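Local coordinates for SusD-like protein BACOVA_02651 (Bacteroides ovatus, PDB 5E75) that binds polysaccharide at the cell surface and probably captures xyloglucan before its transport into the periplasm for degradation, at residues V65-E70 / Y497-V502; R359-Y364 / N388-R393; S222-M227 / E243-M248. One frame throughout, in Å; residues are numbered along the deposited sequence.

Contact 1. Residues V65-E70 / Y497-V502; sequences VTALDE and YPESDV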
ATOM      1  N   VAL A  65       2.323 -17.910   8.600  1.00 12.25           N
ATOM      2  CA  VAL A  65       1.151 -17.357   9.272  1.00 13.36           C
ATOM      3  C   VAL A  65       0.121 -18.446   9.582  1.00 13.27           C
ATOM      4  O   VAL A  65      -0.126 -19.329   8.764  1.00 14.52           O
ATOM      5  CB  VAL A  65       0.490 -16.261   8.416  1.00 11.04           C
ATOM      6  CG1 VAL A  65      -0.714 -15.640   9.148  1.00 13.98           C
ATOM      7  CG2 VAL A  65       1.485 -15.184   8.064  1.00 12.58           C
ATOM      8  N   THR A  66      -0.456 -18.387  10.778  1.00 13.38           N
ATOM      9  CA  THR A  66      -1.532 -19.299  11.159  1.00 14.73           C
ATOM     10  C   THR A  66      -2.869 -18.572  11.110  1.00 13.86           C
ATOM     11  O   THR A  66      -2.936 -17.342  11.140  1.00 14.19           O
ATOM     12  CB  THR A  66      -1.359 -19.865  12.572  1.00 18.34           C
ATOM     13  OG1 THR A  66      -1.716 -18.869  13.537  1.00 27.73           O
ATOM     14  CG2 THR A  66       0.070 -20.317  12.816  1.00 22.48           C
ATOM     15  N   ALA A  67      -3.944 -19.348  11.036  1.00 16.24           N
ATOM     16  CA  ALA A  67      -5.290 -18.793  10.936  1.00 14.98           C
ATOM     17  C   ALA A  67      -5.714 -17.990  12.159  1.00 16.17           C
ATOM     18  O   ALA A  67      -6.657 -17.195  12.063  1.00 15.64           O
ATOM     19  CB  ALA A  67      -6.287 -19.897  10.673  1.00 16.14           C
ATOM     20  N   LEU A  68      -5.037 -18.184  13.291  1.00 16.57           N
ATOM     21  CA  LEU A  68      -5.352 -17.441  14.517  1.00 15.85           C
ATOM     22  C   LEU A  68      -4.736 -16.042  14.588  1.00 14.75           C
ATOM     23  O   LEU A  68      -5.036 -15.272  15.496  1.00 17.87           O
ATOM     24  CB  LEU A  68      -4.898 -18.231  15.749  1.00 22.02           C
ATOM     25  CG  LEU A  68      -5.928 -19.162  16.385  1.00 28.44           C
ATOM     26  CD1 LEU A  68      -5.268 -19.903  17.534  1.00 31.18           C
ATOM     27  CD2 LEU A  68      -7.178 -18.412  16.882  1.00 31.51           C
ATOM     28  N   ASP A  69      -3.885 -15.708  13.630  1.00 15.38           N
ATOM     29  CA  ASP A  69      -3.160 -14.450  13.667  1.00 14.78           C
ATOM     30  C   ASP A  69      -4.096 -13.231  13.753  1.00 14.49           C
ATOM     31  O   ASP A  69      -5.036 -13.075  12.954  1.00 14.05           O
ATOM     32  CB  ASP A  69      -2.268 -14.347  12.435  1.00 13.09           C
ATOM     33  CG  ASP A  69      -1.165 -13.348  12.602  1.00 16.91           C
ATOM     34  OD1 ASP A  69      -1.453 -12.137  12.565  1.00 15.77           O
ATOM     35  OD2 ASP A  69       0.006 -13.781  12.754  1.00 15.71           O
ATOM     36  N   GLU A  70      -3.818 -12.354  14.711  1.00 13.74           N
ATOM     37  CA  GLU A  70      -4.660 -11.179  14.951  1.00 14.45           C
ATOM     38  C   GLU A  70      -4.659 -10.216  13.762  1.00 14.27           C
ATOM     39  O   GLU A  70      -5.611  -9.471  13.554  1.00 14.28           O
ATOM     40  CB  GLU A  70      -4.217 -10.453  16.231  1.00 16.42           C
ATOM     41  CG  GLU A  70      -2.817  -9.845  16.180  1.00 29.43           C
ATOM     42  CD  GLU A  70      -1.734 -10.782  16.706  1.00 39.40           C
ATOM     43  OE1 GLU A  70      -1.934 -12.020  16.679  1.00 38.63           O
ATOM     44  OE2 GLU A  70      -0.683 -10.271  17.154  1.00 34.77           O
ATOM     45  N   TYR A 497      -8.367 -17.753   5.851  1.00 12.13           N
ATOM     46  CA  TYR A 497      -9.462 -16.978   6.437  1.00 11.39           C
ATOM     47  C   TYR A 497      -9.269 -16.969   7.949  1.00 14.32           C
ATOM     48  O   TYR A 497      -8.759 -17.935   8.513  1.00 14.27           O
ATOM     49  CB  TYR A 497     -10.824 -17.559   6.022  1.00 12.51           C
ATOM     50  CG  TYR A 497     -11.023 -17.483   4.527  1.00 12.85           C
ATOM     51  CD1 TYR A 497     -11.254 -16.266   3.904  1.00 12.28           C
ATOM     52  CD2 TYR A 497     -10.917 -18.610   3.741  1.00 12.55           C
ATOM     53  CE1 TYR A 497     -11.408 -16.180   2.527  1.00 11.78           C
ATOM     54  CE2 TYR A 497     -11.057 -18.539   2.370  1.00 13.55           C
ATOM     55  CZ  TYR A 497     -11.288 -17.321   1.769  1.00 10.94           C
ATOM     56  OH  TYR A 497     -11.403 -17.277   0.401  1.00 12.27           O
ATOM     57  N   PRO A 498      -9.640 -15.867   8.612  1.00 12.80           N
ATOM     58  CA  PRO A 498      -9.371 -15.790  10.051  1.00 13.45           C
ATOM     59  C   PRO A 498     -10.189 -16.823  10.813  1.00 14.56           C
ATOM     60  O   PRO A 498     -11.376 -16.965  10.544  1.00 14.33           O
ATOM     61  CB  PRO A 498      -9.825 -14.368  10.422  1.00 14.46           C
ATOM     62  CG  PRO A 498      -9.927 -13.615   9.119  1.00 16.01           C
ATOM     63  CD  PRO A 498     -10.281 -14.644   8.095  1.00 13.48           C
ATOM     64  N   GLU A 499      -9.567 -17.530  11.746  1.00 14.91           N
ATOM     65  CA  GLU A 499     -10.206 -18.666  12.404  1.00 16.56           C
ATOM     66  C   GLU A 499     -11.521 -18.294  13.075  1.00 14.93           C
ATOM     67  O   GLU A 499     -12.493 -19.032  12.952  1.00 17.36           O
ATOM     68  CB  GLU A 499      -9.265 -19.324  13.422  1.00 18.85           C
ATOM     69  CG  GLU A 499      -9.927 -20.487  14.172  1.00 25.83           C
ATOM     70  CD  GLU A 499      -8.951 -21.324  14.973  1.00 36.95           C
ATOM     71  OE1 GLU A 499      -7.931 -21.765  14.406  1.00 39.08           O
ATOM     72  OE2 GLU A 499      -9.213 -21.549  16.172  1.00 44.88           O
ATOM     73  N   SER A 500     -11.566 -17.147  13.747  1.00 16.66           N
ATOM     74  CA  SER A 500     -12.782 -16.749  14.449  1.00 17.99           C
ATOM     75  C   SER A 500     -13.937 -16.529  13.471  1.00 19.01           C
ATOM     76  O   SER A 500     -15.091 -16.833  13.781  1.00 19.33           O
ATOM     77  CB  SER A 500     -12.531 -15.489  15.282  1.00 20.99           C
ATOM     78  OG  SER A 500     -12.077 -14.415  14.473  1.00 26.85           O
ATOM     79  N   ASP A 501     -13.625 -16.010  12.286  1.00 15.64           N
ATOM     80  CA  ASP A 501     -14.637 -15.789  11.266  1.00 15.58           C
ATOM     81  C   ASP A 501     -15.099 -17.100  10.644  1.00 14.92           C
ATOM     82  O   ASP A 501     -16.277 -17.245  10.320  1.00 15.32           O
ATOM     83  CB  ASP A 501     -14.128 -14.806  10.211  1.00 15.49           C
ATOM     84  CG  ASP A 501     -13.984 -13.397  10.766  1.00 21.10           C
ATOM     85  OD1 ASP A 501     -15.020 -12.780  11.077  1.00 24.95           O
ATOM     86  OD2 ASP A 501     -12.846 -12.909  10.918  1.00 22.17           O
ATOM     87  N   VAL A 502     -14.192 -18.061  10.492  1.00 14.77           N
ATOM     88  CA  VAL A 502     -14.559 -19.377   9.964  1.00 16.16           C
ATOM     89  C   VAL A 502     -15.483 -20.119  10.945  1.00 16.75           C
ATOM     90  O   VAL A 502     -16.393 -20.838  10.528  1.00 17.56           O
ATOM     91  CB  VAL A 502     -13.307 -20.237   9.644  1.00 15.34           C
ATOM     92  CG1 VAL A 502     -13.707 -21.620   9.153  1.00 20.63           C
ATOM     93  CG2 VAL A 502     -12.439 -19.532   8.598  1.00 15.37           C
TER
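The backbones meet through one hydrogen bond, from Glu499 N to Ala67 O, at 2.9 Å and a nearly straight 162°. The N-H comes from above the carbonyl plane of Ala67, not along a lone pair. Ala67 is the second residue of a type I beta turn, closed by Asp69 N on Thr66 O at 3.1 Å. Pro498 is the N-cap of helix 499-504, so Glu499 N belongs to the first turn of that helix. The methyl of Ala67 points at the other chain segment; its CB lies 3.8 Å from Tyr497 O and 4.1 Å from Glu499 CB. Glu499 has CG anti to its backbone N (chi1 178°) and stays extended. It runs alongside Leu68, both side chains pointing the same way. Leu68 CG lies 3.8 Å from Glu499 OE1, and Leu68 CD2 lies 3.8 Å from Glu499 OE2. These are carbon-to-oxygen contacts without a polar bond. Asp69 turns elsewhere: its OD1 caps Asn71 N at the start of helix 70-95. The contact thus joins a surface turn to the first turn of a helix near the chain's C-terminus. Its one polar link supplies an acceptor to a first-turn N-H that has none within its own helix.

Contact 2. Residues R359-Y364 / N388-R393; sequences RLADVY and NRVRER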
ATOM      1  N   ARG A 359      -0.851   6.972  -5.371  1.00  8.68           N
ATOM      2  CA  ARG A 359      -0.071   8.108  -5.846  1.00  8.25           C
ATOM      3  C   ARG A 359       0.002   8.135  -7.375  1.00  8.65           C
ATOM      4  O   ARG A 359      -0.039   7.098  -8.035  1.00  9.29           O
ATOM      5  CB  ARG A 359       1.363   8.053  -5.288  1.00  9.88           C
ATOM      6  CG  ARG A 359       1.457   8.389  -3.837  1.00  9.34           C
ATOM      7  CD  ARG A 359       2.857   8.760  -3.417  1.00  9.73           C
ATOM      8  NE  ARG A 359       3.805   7.661  -3.254  1.00  7.83           N
ATOM      9  CZ  ARG A 359       4.842   7.422  -4.051  1.00  7.86           C
ATOM     10  NH1 ARG A 359       5.004   8.082  -5.194  1.00  8.75           N
ATOM     11  NH2 ARG A 359       5.712   6.480  -3.720  1.00  9.25           N
ATOM     12  N   LEU A 360       0.195   9.324  -7.935  1.00  9.49           N
ATOM     13  CA  LEU A 360       0.339   9.461  -9.386  1.00  9.21           C
ATOM     14  C   LEU A 360       1.486   8.608  -9.937  1.00  9.79           C
ATOM     15  O   LEU A 360       1.361   8.050 -11.038  1.00  9.76           O
ATOM     16  CB  LEU A 360       0.503  10.937  -9.755  1.00 10.15           C
ATOM     17  CG  LEU A 360       0.530  11.275 -11.242  1.00  9.97           C
ATOM     18  CD1 LEU A 360      -0.799  10.991 -11.917  1.00 11.06           C
ATOM     19  CD2 LEU A 360       0.933  12.720 -11.412  1.00 11.42           C
ATOM     20  N   ALA A 361       2.578   8.455  -9.187  1.00  8.76           N
ATOM     21  CA  ALA A 361       3.686   7.644  -9.691  1.00  8.78           C
ATOM     22  C   ALA A 361       3.258   6.199  -9.943  1.00  9.47           C
ATOM     23  O   ALA A 361       3.815   5.538 -10.809  1.00  9.09           O
ATOM     24  CB  ALA A 361       4.840   7.669  -8.742  1.00  8.81           C
ATOM     25  N   ASP A 362       2.309   5.699  -9.161  1.00  8.94           N
ATOM     26  CA  ASP A 362       1.762   4.352  -9.370  1.00  9.51           C
ATOM     27  C   ASP A 362       1.095   4.271 -10.746  1.00  8.61           C
ATOM     28  O   ASP A 362       1.252   3.291 -11.480  1.00  9.53           O
ATOM     29  CB  ASP A 362       0.765   4.069  -8.243  1.00 10.17           C
ATOM     30  CG  ASP A 362       0.462   2.613  -8.037  1.00 14.52           C
ATOM     31  OD1 ASP A 362       0.569   1.813  -8.973  1.00 14.99           O
ATOM     32  OD2 ASP A 362       0.105   2.271  -6.892  1.00 15.58           O
ATOM     33  N   VAL A 363       0.327   5.299 -11.092  1.00  7.97           N
ATOM     34  CA  VAL A 363      -0.343   5.314 -12.382  1.00  9.00           C
ATOM     35  C   VAL A 363       0.700   5.368 -13.505  1.00  9.75           C
ATOM     36  O   VAL A 363       0.525   4.706 -14.531  1.00 10.04           O
ATOM     37  CB  VAL A 363      -1.390   6.454 -12.497  1.00  9.13           C
ATOM     38  CG1 VAL A 363      -2.185   6.316 -13.765  1.00 11.02           C
ATOM     39  CG2 VAL A 363      -2.328   6.446 -11.306  1.00 11.29           C
ATOM     40  N   TYR A 364       1.775   6.129 -13.304  1.00  8.65           N
ATOM     41  CA  TYR A 364       2.859   6.172 -14.299  1.00  9.57           C
ATOM     42  C   TYR A 364       3.433   4.782 -14.531  1.00 11.42           C
ATOM     43  O   TYR A 364       3.614   4.346 -15.673  1.00 10.12           O
ATOM     44  CB  TYR A 364       3.990   7.117 -13.853  1.00  8.83           C
ATOM     45  CG  TYR A 364       3.722   8.616 -13.997  1.00  9.29           C
ATOM     46  CD1 TYR A 364       2.441   9.114 -14.180  1.00 10.69           C
ATOM     47  CD2 TYR A 364       4.770   9.536 -13.957  1.00  9.65           C
ATOM     48  CE1 TYR A 364       2.219  10.481 -14.321  1.00 10.46           C
ATOM     49  CE2 TYR A 364       4.545  10.882 -14.091  1.00  9.08           C
ATOM     50  CZ  TYR A 364       3.274  11.357 -14.270  1.00 10.29           C
ATOM     51  OH  TYR A 364       3.124  12.719 -14.430  1.00 11.87           O
ATOM     52  N   ASN A 388      10.025   6.648 -17.091  1.00 10.84           N
ATOM     53  CA  ASN A 388      11.230   7.444 -16.947  1.00 10.60           C
ATOM     54  C   ASN A 388      11.030   8.746 -16.186  1.00 10.71           C
ATOM     55  O   ASN A 388      12.002   9.289 -15.639  1.00 11.29           O
ATOM     56  CB  ASN A 388      11.912   7.648 -18.312  1.00 11.48           C
ATOM     57  CG  ASN A 388      12.746   6.450 -18.708  1.00 12.15           C
ATOM     58  OD1 ASN A 388      13.337   5.783 -17.859  1.00 11.21           O
ATOM     59  ND2 ASN A 388      12.811   6.175 -19.995  1.00 12.61           N
ATOM     60  N   ARG A 389       9.790   9.232 -16.083  1.00 10.63           N
ATOM     61  CA  ARG A 389       9.501  10.367 -15.221  1.00 10.92           C
ATOM     62  C   ARG A 389       9.717   9.979 -13.756  1.00 10.13           C
ATOM     63  O   ARG A 389      10.178  10.795 -12.958  1.00 10.46           O
ATOM     64  CB  ARG A 389       8.068  10.873 -15.418  1.00 10.70           C
ATOM     65  CG  ARG A 389       7.846  11.711 -16.687  1.00 12.98           C
ATOM     66  CD  ARG A 389       8.477  13.101 -16.569  1.00 13.98           C
ATOM     67  NE  ARG A 389       7.856  13.827 -15.473  1.00 13.78           N
ATOM     68  CZ  ARG A 389       8.462  14.244 -14.360  1.00 13.51           C
ATOM     69  NH1 ARG A 389       9.770  14.100 -14.182  1.00 14.68           N
ATOM     70  NH2 ARG A 389       7.747  14.854 -13.421  1.00 16.20           N
ATOM     71  N   VAL A 390       9.378   8.736 -13.407  1.00  9.72           N
ATOM     72  CA  VAL A 390       9.595   8.261 -12.040  1.00  9.08           C
ATOM     73  C   VAL A 390      11.108   8.191 -11.744  1.00  9.52           C
ATOM     74  O   VAL A 390      11.578   8.605 -10.672  1.00  9.71           O
ATOM     75  CB  VAL A 390       8.888   6.914 -11.799  1.00  9.53           C
ATOM     76  CG1 VAL A 390       9.170   6.402 -10.389  1.00 10.94           C
ATOM     77  CG2 VAL A 390       7.379   7.054 -12.007  1.00 11.21           C
ATOM     78  N   ARG A 391      11.869   7.669 -12.698  1.00  9.43           N
ATOM     79  CA  ARG A 391      13.332   7.638 -12.588  1.00  9.93           C
ATOM     80  C   ARG A 391      13.896   9.057 -12.438  1.00  9.79           C
ATOM     81  O   ARG A 391      14.766   9.322 -11.586  1.00 10.69           O
ATOM     82  CB  ARG A 391      13.942   7.020 -13.852  1.00 12.26           C
ATOM     83  CG  ARG A 391      13.472   5.608 -14.205  1.00 14.62           C
ATOM     84  CD  ARG A 391      14.166   4.536 -13.409  1.00 12.46           C
ATOM     85  NE  ARG A 391      15.613   4.480 -13.661  1.00 12.33           N
ATOM     86  CZ  ARG A 391      16.421   3.591 -13.096  1.00 12.78           C
ATOM     87  NH1 ARG A 391      15.937   2.661 -12.284  1.00 11.97           N
ATOM     88  NH2 ARG A 391      17.727   3.607 -13.357  1.00 11.44           N
ATOM     89  N   GLU A 392      13.448   9.949 -13.313  1.00 10.66           N
ATOM     90  CA  GLU A 392      13.916  11.331 -13.337  1.00 10.76           C
ATOM     91  C   GLU A 392      13.631  12.036 -12.009  1.00 10.26           C
ATOM     92  O   GLU A 392      14.470  12.771 -11.484  1.00 12.31           O
ATOM     93  CB  GLU A 392      13.243  12.080 -14.488  1.00 15.27           C
ATOM     94  CG  GLU A 392      13.684  13.503 -14.701  1.00 16.59           C
ATOM     95  CD  GLU A 392      13.109  14.044 -15.982  1.00 19.18           C
ATOM     96  OE1 GLU A 392      11.880  13.926 -16.172  1.00 17.45           O
ATOM     97  OE2 GLU A 392      13.891  14.537 -16.830  1.00 21.52           O
ATOM     98  N   ARG A 393      12.441  11.818 -11.447  1.00 10.53           N
ATOM     99  CA  ARG A 393      12.105  12.453 -10.184  1.00 10.39           C
ATOM    100  C   ARG A 393      13.020  11.973  -9.053  1.00 10.50           C
ATOM    101  O   ARG A 393      13.373  12.754  -8.162  1.00 10.62           O
ATOM    102  CB  ARG A 393      10.625  12.216  -9.846  1.00 11.74           C
ATOM    103  CG  ARG A 393      10.106  13.045  -8.676  1.00 10.31           C
ATOM    104  CD  ARG A 393      10.208  12.329  -7.308  1.00  9.44           C
ATOM    105  NE  ARG A 393       9.310  11.181  -7.237  1.00  9.16           N
ATOM    106  CZ  ARG A 393       8.006  11.275  -6.995  1.00  8.92           C
ATOM    107  NH1 ARG A 393       7.444  12.453  -6.758  1.00  9.60           N
ATOM    108  NH2 ARG A 393       7.245  10.186  -6.995  1.00  9.12           N
TER
HETATM  109  O   HOH W   1       5.046  14.289 -15.688  1.00 25.84           O
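Arg359 NH1 is gripped by two carboxylate oxygens, Glu243 OE2 and Glu414 OE2, both in salt bridges. Arg359 is the N-cap of helix 360-372, which pairs with the next helix, 382-393, in the alpha-helical SusD fold. The short helix segments run closer to antiparallel than parallel, at 135°, and their axes approach to 9.8 Å. Arg393 reaches in from the second helix and crosses Arg359 obliquely, with the guanidinium planes 61° apart. Arg359 NH1 and Arg393 NH2 are only 3.6 Å apart, a like-charge approach. Glu414 OE2 holds both of these nitrogens, while Glu243 OE1 takes Arg393 NH1 and Glu418 takes Arg359 NH2. These carboxylates probably offset the repulsion.

Beside the charged cluster the packing is apolar. Ala361 CB lies 4.2 Å from Val390 CG2. Val390 CG2 also meets Tyr364 CB at 3.9 Å. Val390 has CG1 anti to its backbone N (chi1 178°), which puts CG2 beside the backbone N and against Ala361 and Tyr364. Arg393 NH2 also comes within 3.9 Å of Ala361 CB.

Farther along, Tyr364 and Arg389 lie side by side and point the same way. The ring touches the aliphatic root of the arginine, with Tyr364 CE2 3.8 Å from Arg389 CB. Arg389 folds back at chi2 and chi3, and its NH1 forms a salt bridge with Glu392 on the same helix. NH2 of Arg389 has a second carboxylate, Asp225. Its NE completes the link between the helices through one water, which lies in the guanidinium plane at its edge. That water accepts from Arg389 NE at 2.9 Å and donates to Tyr364 OH at 2.8 Å.

Contact 3. Residues S222-M227 / E243-M248; sequences SGLDLM and ESLLAM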
ATOM      1  N   SER A 222      -4.711  14.747 -16.793  1.00 12.91           N
ATOM      2  CA  SER A 222      -5.129  15.196 -15.470  1.00 12.26           C
ATOM      3  C   SER A 222      -4.616  16.572 -15.077  1.00 14.41           C
ATOM      4  O   SER A 222      -5.217  17.220 -14.220  1.00 17.35           O
ATOM      5  CB  SER A 222      -4.725  14.201 -14.384  1.00 13.63           C
ATOM      6  OG  SER A 222      -3.321  14.174 -14.201  1.00 12.83           O
ATOM      7  N   GLY A 223      -3.492  16.993 -15.655  1.00 14.22           N
ATOM      8  CA  GLY A 223      -2.867  18.244 -15.271  1.00 20.59           C
ATOM      9  C   GLY A 223      -2.084  18.121 -13.973  1.00 20.13           C
ATOM     10  O   GLY A 223      -1.581  19.120 -13.459  1.00 22.89           O
ATOM     11  N   LEU A 224      -1.981  16.900 -13.446  1.00 13.38           N
ATOM     12  CA  LEU A 224      -1.252  16.643 -12.214  1.00 13.50           C
ATOM     13  C   LEU A 224       0.166  16.236 -12.548  1.00 13.37           C
ATOM     14  O   LEU A 224       0.427  15.672 -13.611  1.00 13.52           O
ATOM     15  CB  LEU A 224      -1.947  15.520 -11.439  1.00 13.02           C
ATOM     16  CG  LEU A 224      -3.411  15.760 -11.086  1.00 14.48           C
ATOM     17  CD1 LEU A 224      -4.027  14.501 -10.487  1.00 17.01           C
ATOM     18  CD2 LEU A 224      -3.527  16.925 -10.142  1.00 14.49           C
ATOM     19  N   ASP A 225       1.081  16.516 -11.630  1.00 12.82           N
ATOM     20  CA  ASP A 225       2.465  16.095 -11.821  1.00 11.86           C
ATOM     21  C   ASP A 225       3.005  15.470 -10.552  1.00 11.99           C
ATOM     22  O   ASP A 225       2.452  15.623  -9.468  1.00 13.41           O
ATOM     23  CB  ASP A 225       3.334  17.290 -12.230  1.00 14.09           C
ATOM     24  CG  ASP A 225       4.595  16.882 -13.014  1.00 27.52           C
ATOM     25  OD1 ASP A 225       4.832  15.672 -13.292  1.00 23.40           O
ATOM     26  OD2 ASP A 225       5.351  17.809 -13.379  1.00 32.69           O
ATOM     27  N   LEU A 226       4.106  14.753 -10.703  1.00 10.74           N
ATOM     28  CA  LEU A 226       4.850  14.259  -9.547  1.00 11.26           C
ATOM     29  C   LEU A 226       5.435  15.410  -8.731  1.00 11.71           C
ATOM     30  O   LEU A 226       5.882  16.411  -9.300  1.00 13.25           O
ATOM     31  CB  LEU A 226       6.006  13.366  -9.992  1.00 11.05           C
ATOM     32  CG  LEU A 226       5.654  12.191 -10.903  1.00 10.40           C
ATOM     33  CD1 LEU A 226       6.898  11.434 -11.206  1.00 11.01           C
ATOM     34  CD2 LEU A 226       4.635  11.269 -10.262  1.00 11.68           C
ATOM     35  N   MET A 227       5.430  15.291  -7.406  1.00  9.63           N
ATOM     36  CA  MET A 227       6.172  16.244  -6.586  1.00 11.06           C
ATOM     37  C   MET A 227       7.651  16.242  -7.014  1.00 11.28           C
ATOM     38  O   MET A 227       8.224  15.196  -7.319  1.00 11.10           O
ATOM     39  CB  MET A 227       6.070  15.932  -5.096  1.00 10.97           C
ATOM     40  CG  MET A 227       4.667  16.088  -4.506  1.00 11.89           C
ATOM     41  SD  MET A 227       4.713  16.289  -2.703  1.00 11.49           S
ATOM     42  CE  MET A 227       5.084  18.042  -2.562  1.00 12.70           C
ATOM     43  N   GLU A 243       0.208  14.924  -6.145  1.00  9.59           N
ATOM     44  CA  GLU A 243       0.496  13.525  -6.486  1.00  9.02           C
ATOM     45  C   GLU A 243      -0.389  12.544  -5.693  1.00  9.12           C
ATOM     46  O   GLU A 243      -0.508  11.359  -6.047  1.00 10.13           O
ATOM     47  CB  GLU A 243       1.995  13.220  -6.281  1.00  9.43           C
ATOM     48  CG  GLU A 243       2.388  11.782  -6.543  1.00  9.32           C
ATOM     49  CD  GLU A 243       3.885  11.564  -6.656  1.00  8.72           C
ATOM     50  OE1 GLU A 243       4.647  12.546  -6.664  1.00 10.16           O
ATOM     51  OE2 GLU A 243       4.276  10.385  -6.719  1.00  9.67           O
ATOM     52  N   SER A 244      -1.010  13.034  -4.627  1.00  9.81           N
ATOM     53  CA  SER A 244      -1.859  12.205  -3.782  1.00 10.02           C
ATOM     54  C   SER A 244      -3.245  12.082  -4.417  1.00 10.52           C
ATOM     55  O   SER A 244      -4.099  12.983  -4.271  1.00 11.75           O
ATOM     56  CB  SER A 244      -1.973  12.840  -2.394  1.00  9.08           C
ATOM     57  OG  SER A 244      -2.626  11.982  -1.473  1.00 10.42           O
ATOM     58  N   LEU A 245      -3.497  10.985  -5.123  1.00  9.30           N
ATOM     59  CA  LEU A 245      -4.790  10.782  -5.773  1.00  8.64           C
ATOM     60  C   LEU A 245      -5.838  10.287  -4.778  1.00  8.80           C
ATOM     61  O   LEU A 245      -7.003  10.684  -4.846  1.00  9.67           O
ATOM     62  CB  LEU A 245      -4.653   9.814  -6.952  1.00  9.83           C
ATOM     63  CG  LEU A 245      -3.882  10.369  -8.159  1.00 12.47           C
ATOM     64  CD1 LEU A 245      -3.591   9.309  -9.183  1.00 12.01           C
ATOM     65  CD2 LEU A 245      -4.687  11.476  -8.802  1.00 17.45           C
ATOM     66  N   LEU A 246      -5.431   9.443  -3.835  1.00  9.34           N
ATOM     67  CA  LEU A 246      -6.345   8.924  -2.830  1.00  8.13           C
ATOM     68  C   LEU A 246      -5.532   8.547  -1.599  1.00  9.82           C
ATOM     69  O   LEU A 246      -4.491   7.885  -1.705  1.00  9.37           O
ATOM     70  CB  LEU A 246      -7.094   7.701  -3.367  1.00 11.38           C
ATOM     71  CG  LEU A 246      -8.289   7.219  -2.552  1.00  9.99           C
ATOM     72  CD1 LEU A 246      -9.370   8.302  -2.475  1.00 13.80           C
ATOM     73  CD2 LEU A 246      -8.865   5.937  -3.118  1.00 11.37           C
ATOM     74  N   ALA A 247      -6.002   8.950  -0.427  1.00  8.37           N
ATOM     75  CA  ALA A 247      -5.312   8.654   0.822  1.00  8.54           C
ATOM     76  C   ALA A 247      -6.306   8.635   1.959  1.00  8.63           C
ATOM     77  O   ALA A 247      -7.320   9.354   1.934  1.00  9.33           O
ATOM     78  CB  ALA A 247      -4.233   9.677   1.097  1.00  9.49           C
ATOM     79  N   MET A 248      -5.989   7.833   2.973  1.00  9.02           N
ATOM     80  CA  MET A 248      -6.703   7.882   4.237  1.00  8.24           C
ATOM     81  C   MET A 248      -6.350   9.185   4.944  1.00  8.52           C
ATOM     82  O   MET A 248      -5.189   9.567   5.066  1.00 10.69           O
ATOM     83  CB  MET A 248      -6.334   6.687   5.119  1.00  9.68           C
ATOM     84  CG  MET A 248      -6.505   5.355   4.421  1.00 10.53           C
ATOM     85  SD  MET A 248      -5.871   3.960   5.370  1.00 10.81           S
ATOM     86  CE  MET A 248      -5.630   2.738   4.064  1.00  9.58           C
TER
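A buried carboxylate, Glu243, serves as the acceptor for a backbone N-H of a loop that has no regular structure. Glu243 OE1 takes the N-H of Met227 N at 2.9 Å and 149°, using the anti lone pair, the one turned away from OE2. Glu243 is next to Ser244 in the chain and leads into the strand that pairs antiparallel with 355-359. That pair carries a classic beta bulge, with Leu245 and Leu246 both facing Leu358, and the chain turns a corner there.

Glu243 reaches the loop as a straight rod. CG is anti to the backbone N (chi1 177°) and the chain stays extended beyond it. The carboxylate therefore arrives at the backbone of Leu226 and Met227. Glu243 OE1 also comes to 3.4 Å from Leu226 CA. The CB of Leu226 is directed away from the strand segment overall, yet it still touches Glu243 OE1. Leu226 CD2 meets the other oxygen, Glu243 OE2, at 3.7 Å. Both oxygens have stronger partners: OE1 bridges to Arg393 NH1 and OE2 to Arg359 NH1. These two positive charges would favour the ionised form of Glu243. Arg393 NH1 also bonds Met227 O, so the arginine and the glutamate together hold both the N-H and the carbonyl of Met227.

The loop leaves helix 205-221 through an ST turn. Ser222 OG accepts from Leu224 N at 3.1 Å, and Gly223 between them has positive phi. The CB of Asp225 is directed away from segment 243-248; its OD1 pairs with Arg389 and receives a weak bond from Leu226 N. At the other end of the contact two leucines cross obliquely. Leu224 CB is directed toward the strand segment, and the end of Leu245 swings nearer. Their branch methyls touch, Leu224 CD1 to Leu245 CD2, at 3.5 Å.

Overall arrangement
Contact 1 spans most of the chain, joining the loop before helix 70-95 to helix 499-504. Contacts 3 and 2 follow one another along the chain and both lie within the stretch that contact 1 closes. Contact 1 is at the surface. Its centre is about 37 Å from that of contact 2 and 36 Å from that of contact 3, across the chain's centre. Contacts 2 and 3 touch, with centres about 11 Å apart. They share the two-stranded sheet region: strand 244-248 pairs with strand 355-359, which leads into helix 360-372. Glu243, Arg359 and Arg393 link them, so one charged cluster joins loop, sheet and helix pair, with contact 2 buried and contact 3 partly so.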